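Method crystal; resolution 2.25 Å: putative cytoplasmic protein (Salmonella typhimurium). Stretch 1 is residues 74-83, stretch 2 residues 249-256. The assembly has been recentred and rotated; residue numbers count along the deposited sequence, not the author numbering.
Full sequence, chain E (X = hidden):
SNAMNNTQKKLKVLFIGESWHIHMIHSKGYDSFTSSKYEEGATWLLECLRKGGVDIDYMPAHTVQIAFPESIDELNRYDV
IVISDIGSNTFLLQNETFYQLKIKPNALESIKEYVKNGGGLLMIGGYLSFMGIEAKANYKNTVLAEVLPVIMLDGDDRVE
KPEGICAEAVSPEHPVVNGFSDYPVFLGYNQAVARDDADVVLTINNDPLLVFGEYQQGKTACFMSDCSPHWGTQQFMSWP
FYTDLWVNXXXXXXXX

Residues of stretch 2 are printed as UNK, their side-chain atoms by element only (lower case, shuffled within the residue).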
# COMPACT_ATOMS: atom_id res chain seq x y z
N GLU E 74 -6.51 -12.37 -35.51
CA GLU E 74 -6.84 -11.05 -35.01
C GLU E 74 -5.59 -10.17 -34.89
O GLU E 74 -5.64 -8.95 -35.12
CB GLU E 74 -7.55 -11.21 -33.66
CG GLU E 74 -8.29 -9.97 -33.15
CD GLU E 74 -9.20 -10.27 -31.94
OE1 GLU E 74 -9.62 -11.46 -31.75
OE2 GLU E 74 -9.48 -9.31 -31.17
N LEU E 75 -4.46 -10.79 -34.52
CA LEU E 75 -3.16 -10.11 -34.50
C LEU E 75 -2.64 -9.88 -35.92
O LEU E 75 -1.98 -8.88 -36.18
CB LEU E 75 -2.13 -10.89 -33.68
CG LEU E 75 -2.35 -10.95 -32.17
CD1 LEU E 75 -1.22 -11.74 -31.54
CD2 LEU E 75 -2.44 -9.56 -31.56
N ASN E 76 -2.97 -10.81 -36.82
CA ASN E 76 -2.46 -10.79 -38.19
C ASN E 76 -2.87 -9.58 -39.01
O ASN E 76 -2.28 -9.30 -40.05
CB ASN E 76 -2.81 -12.09 -38.92
CG ASN E 76 -1.91 -13.26 -38.52
OD1 ASN E 76 -0.87 -13.06 -37.89
ND2 ASN E 76 -2.31 -14.48 -38.87
N ARG E 77 -3.89 -8.86 -38.54
CA ARG E 77 -4.35 -7.63 -39.18
C ARG E 77 -3.32 -6.49 -39.08
O ARG E 77 -3.27 -5.60 -39.94
CB ARG E 77 -5.72 -7.19 -38.63
CG ARG E 77 -5.69 -6.45 -37.30
CD ARG E 77 -7.02 -5.75 -36.96
NE ARG E 77 -8.11 -6.71 -36.75
CZ ARG E 77 -8.46 -7.22 -35.56
NH1 ARG E 77 -7.80 -6.87 -34.45
NH2 ARG E 77 -9.47 -8.09 -35.49
N TYR E 78 -2.52 -6.52 -38.02
CA TYR E 78 -1.53 -5.48 -37.77
C TYR E 78 -0.24 -5.69 -38.56
O TYR E 78 0.21 -6.83 -38.72
CB TYR E 78 -1.24 -5.39 -36.28
CG TYR E 78 -2.47 -5.03 -35.48
CD1 TYR E 78 -2.94 -3.71 -35.45
CD2 TYR E 78 -3.18 -6.00 -34.76
CE1 TYR E 78 -4.07 -3.37 -34.72
CE2 TYR E 78 -4.33 -5.66 -34.03
CZ TYR E 78 -4.76 -4.35 -34.02
OH TYR E 78 -5.87 -3.99 -33.30
N ASP E 79 0.33 -4.59 -39.05
CA ASP E 79 1.62 -4.63 -39.72
C ASP E 79 2.81 -4.64 -38.72
O ASP E 79 3.82 -5.30 -38.98
CB ASP E 79 1.75 -3.46 -40.69
CG ASP E 79 0.67 -3.46 -41.77
OD1 ASP E 79 0.47 -4.51 -42.39
OD2 ASP E 79 0.04 -2.40 -41.98
N VAL E 80 2.66 -3.88 -37.63
CA VAL E 80 3.60 -3.85 -36.51
C VAL E 80 2.85 -3.91 -35.16
O VAL E 80 1.74 -3.39 -35.02
CB VAL E 80 4.50 -2.56 -36.53
CG1 VAL E 80 5.62 -2.67 -35.48
CG2 VAL E 80 5.08 -2.32 -37.91
N ILE E 81 3.48 -4.55 -34.16
CA ILE E 81 3.08 -4.42 -32.76
C ILE E 81 4.18 -3.68 -32.01
O ILE E 81 5.36 -4.01 -32.12
CB ILE E 81 2.76 -5.78 -32.12
CG1 ILE E 81 1.48 -6.37 -32.76
CG2 ILE E 81 2.62 -5.66 -30.58
CD1 ILE E 81 1.23 -7.85 -32.46
N VAL E 82 3.79 -2.65 -31.25
CA VAL E 82 4.70 -1.93 -30.37
C VAL E 82 4.41 -2.22 -28.90
O VAL E 82 3.27 -2.11 -28.46
CB VAL E 82 4.68 -0.41 -30.64
CG1 VAL E 82 5.75 0.29 -29.82
CG2 VAL E 82 4.93 -0.14 -32.12
N ILE E 83 5.44 -2.63 -28.16
CA ILE E 83 5.33 -2.86 -26.72
C ILE E 83 6.19 -1.81 -26.01
O ILE E 83 7.38 -1.68 -26.28
CB ILE E 83 5.81 -4.28 -26.33
CG1 ILE E 83 5.01 -5.35 -27.09
CG2 ILE E 83 5.77 -4.48 -24.80
CD1 ILE E 83 5.59 -6.79 -26.97
N UNK E 249 10.86 3.85 -38.46
CA UNK E 249 11.19 2.53 -37.90
C UNK E 249 9.99 1.59 -37.97
O UNK E 249 10.13 0.39 -38.27
c UNK E 249 12.39 3.88 -36.08
c UNK E 249 11.89 2.54 -36.49
o UNK E 249 11.00 2.04 -35.50
N UNK E 250 8.80 2.15 -37.75
CA UNK E 250 7.57 1.37 -37.95
C UNK E 250 7.49 0.83 -39.37
O UNK E 250 7.25 -0.35 -39.59
c UNK E 250 6.16 0.99 -35.46
c UNK E 250 4.87 3.15 -35.81
c UNK E 250 6.15 2.38 -36.12
c UNK E 250 6.34 2.22 -37.62
N UNK E 251 7.75 1.72 -40.33
CA UNK E 251 7.69 1.44 -41.75
C UNK E 251 8.80 0.46 -42.19
O UNK E 251 8.58 -0.40 -43.06
c UNK E 251 5.75 3.87 -43.43
n UNK E 251 4.55 3.54 -43.91
c UNK E 251 6.88 2.90 -43.70
c UNK E 251 7.82 2.76 -42.52
o UNK E 251 5.96 4.93 -42.83
N UNK E 252 9.98 0.59 -41.59
CA UNK E 252 11.09 -0.30 -41.91
C UNK E 252 10.79 -1.79 -41.61
O UNK E 252 11.13 -2.67 -42.40
c UNK E 252 14.19 -0.04 -42.95
c UNK E 252 15.36 -2.18 -41.60
c UNK E 252 15.33 -0.64 -43.47
c UNK E 252 15.92 -1.71 -42.80
c UNK E 252 14.22 -1.57 -41.08
c UNK E 252 13.62 -0.50 -41.75
c UNK E 252 12.37 0.14 -41.19
N UNK E 253 10.14 -2.03 -40.48
CA UNK E 253 9.89 -3.38 -39.98
C UNK E 253 8.47 -3.91 -40.29
O UNK E 253 8.13 -5.05 -39.95
c UNK E 253 10.23 -3.48 -38.44
c UNK E 253 9.35 -2.95 -36.08
c UNK E 253 11.59 -2.84 -38.13
c UNK E 253 9.14 -2.82 -37.59
N UNK E 254 7.65 -3.09 -40.95
CA UNK E 254 6.26 -3.48 -41.26
C UNK E 254 6.15 -4.73 -42.12
O UNK E 254 7.03 -5.05 -42.93
c UNK E 254 5.50 -2.34 -41.90
N UNK E 255 5.06 -5.47 -41.91
CA UNK E 255 4.69 -6.55 -42.81
C UNK E 255 4.78 -6.14 -44.30
O UNK E 255 4.42 -5.01 -44.67
c UNK E 255 1.42 -8.66 -42.95
n UNK E 255 1.16 -8.67 -41.51
c UNK E 255 2.86 -8.30 -43.24
n UNK E 255 1.01 -9.61 -39.43
n UNK E 255 1.66 -10.91 -41.20
c UNK E 255 1.28 -9.73 -40.72
c UNK E 255 3.28 -7.03 -42.49
N UNK E 256 5.32 -7.06 -45.10
CA UNK E 256 5.12 -7.14 -46.56
C UNK E 256 6.40 -7.54 -47.28
O UNK E 256 6.81 -8.71 -47.25
n UNK E 256 1.41 -4.88 -45.66
c UNK E 256 2.12 -6.61 -47.46
c UNK E 256 3.41 -6.13 -48.17
c UNK E 256 4.54 -5.86 -47.18
c UNK E 256 1.18 -5.45 -47.05
O HOH W 1 1.69 -12.45 -38.75

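Position 249 carries one carbon bearing an oxygen and a second carbon, a beta-branched hydroxyl side chain, and it is out of reach of the strand: T249. Its backbone O accepts the helical bond from N of position 253 at 3.3 Å.

At 250 there are four carbons, forked at the second, which is leucine. The CA-to-CB bond of L250 points sideways, yet the end of the side chain comes nearer, and CD2 lies 3.7 Å from V80 CG1 and 3.7 Å from V82 CG2. One methyl thus serves two strand residues whose side chains project to the same side. The backbone helps too, with L250 O 3.4 Å from V80 CG2.

Position 251 has three carbons, the third carrying one oxygen and one nitrogen. This amide is Q251; it points away and touches nothing on stretch 1. Position 252, one carbon followed by a ring of six, is F252, and it also points away.

Four carbons at 253, forked at the first with one arm two carbons long, give I253. The longer arm reaches V80, with CD1 3.8 Å from V80 CG1.

A single carbon at 254 makes A254. Its CB sits 4.0 Å from V80 CG2, and its CA is closer still, 3.7 Å from the same methyl, so a small side chain accompanies close backbone packing.

At 255, three carbons lead to a nitrogen and then a carbon holding two more nitrogens: a guanidinium, hence R255. It points toward stretch 1, where NH2 donates to Y78 O at 3.0 Å with a nearly straight angle, while NE adds a weak bond to Y78 O at 3.5 Å. That carbonyl lies at the guanidinium edge, whereas N76 O lies over one face. A water accepts from R255 NH1 at 2.9 Å and donates to N76 OD1 at 2.8 Å.

At 256, four carbons in a row end in a nitrogen, which lies 3.4 Å from D79 OD1; the residue is K256, and the nitrogen is NZ. This pair is a salt bridge, and K256 NZ also donates to R255 O at 3.2 Å.

The contact works by dividing its chemistry along the chain. L250 from the helix, together with I253 and the loop residue A254, packs around V80, and L250 extends the apolar patch to V82. Beyond the helix, polar groups take over: R255 N donates to D79 O at 3.2 Å, tying backbone to backbone, while the guanidinium reads the carbonyl of Y78, a residue whose own side chain points away. The rule is that apolar packing holds the helix and the residues just after it against the strand, and an arginine fastens the adjoining loops through main-chain oxygen.

Stretch 2, residues 249-256: TLQFIARK
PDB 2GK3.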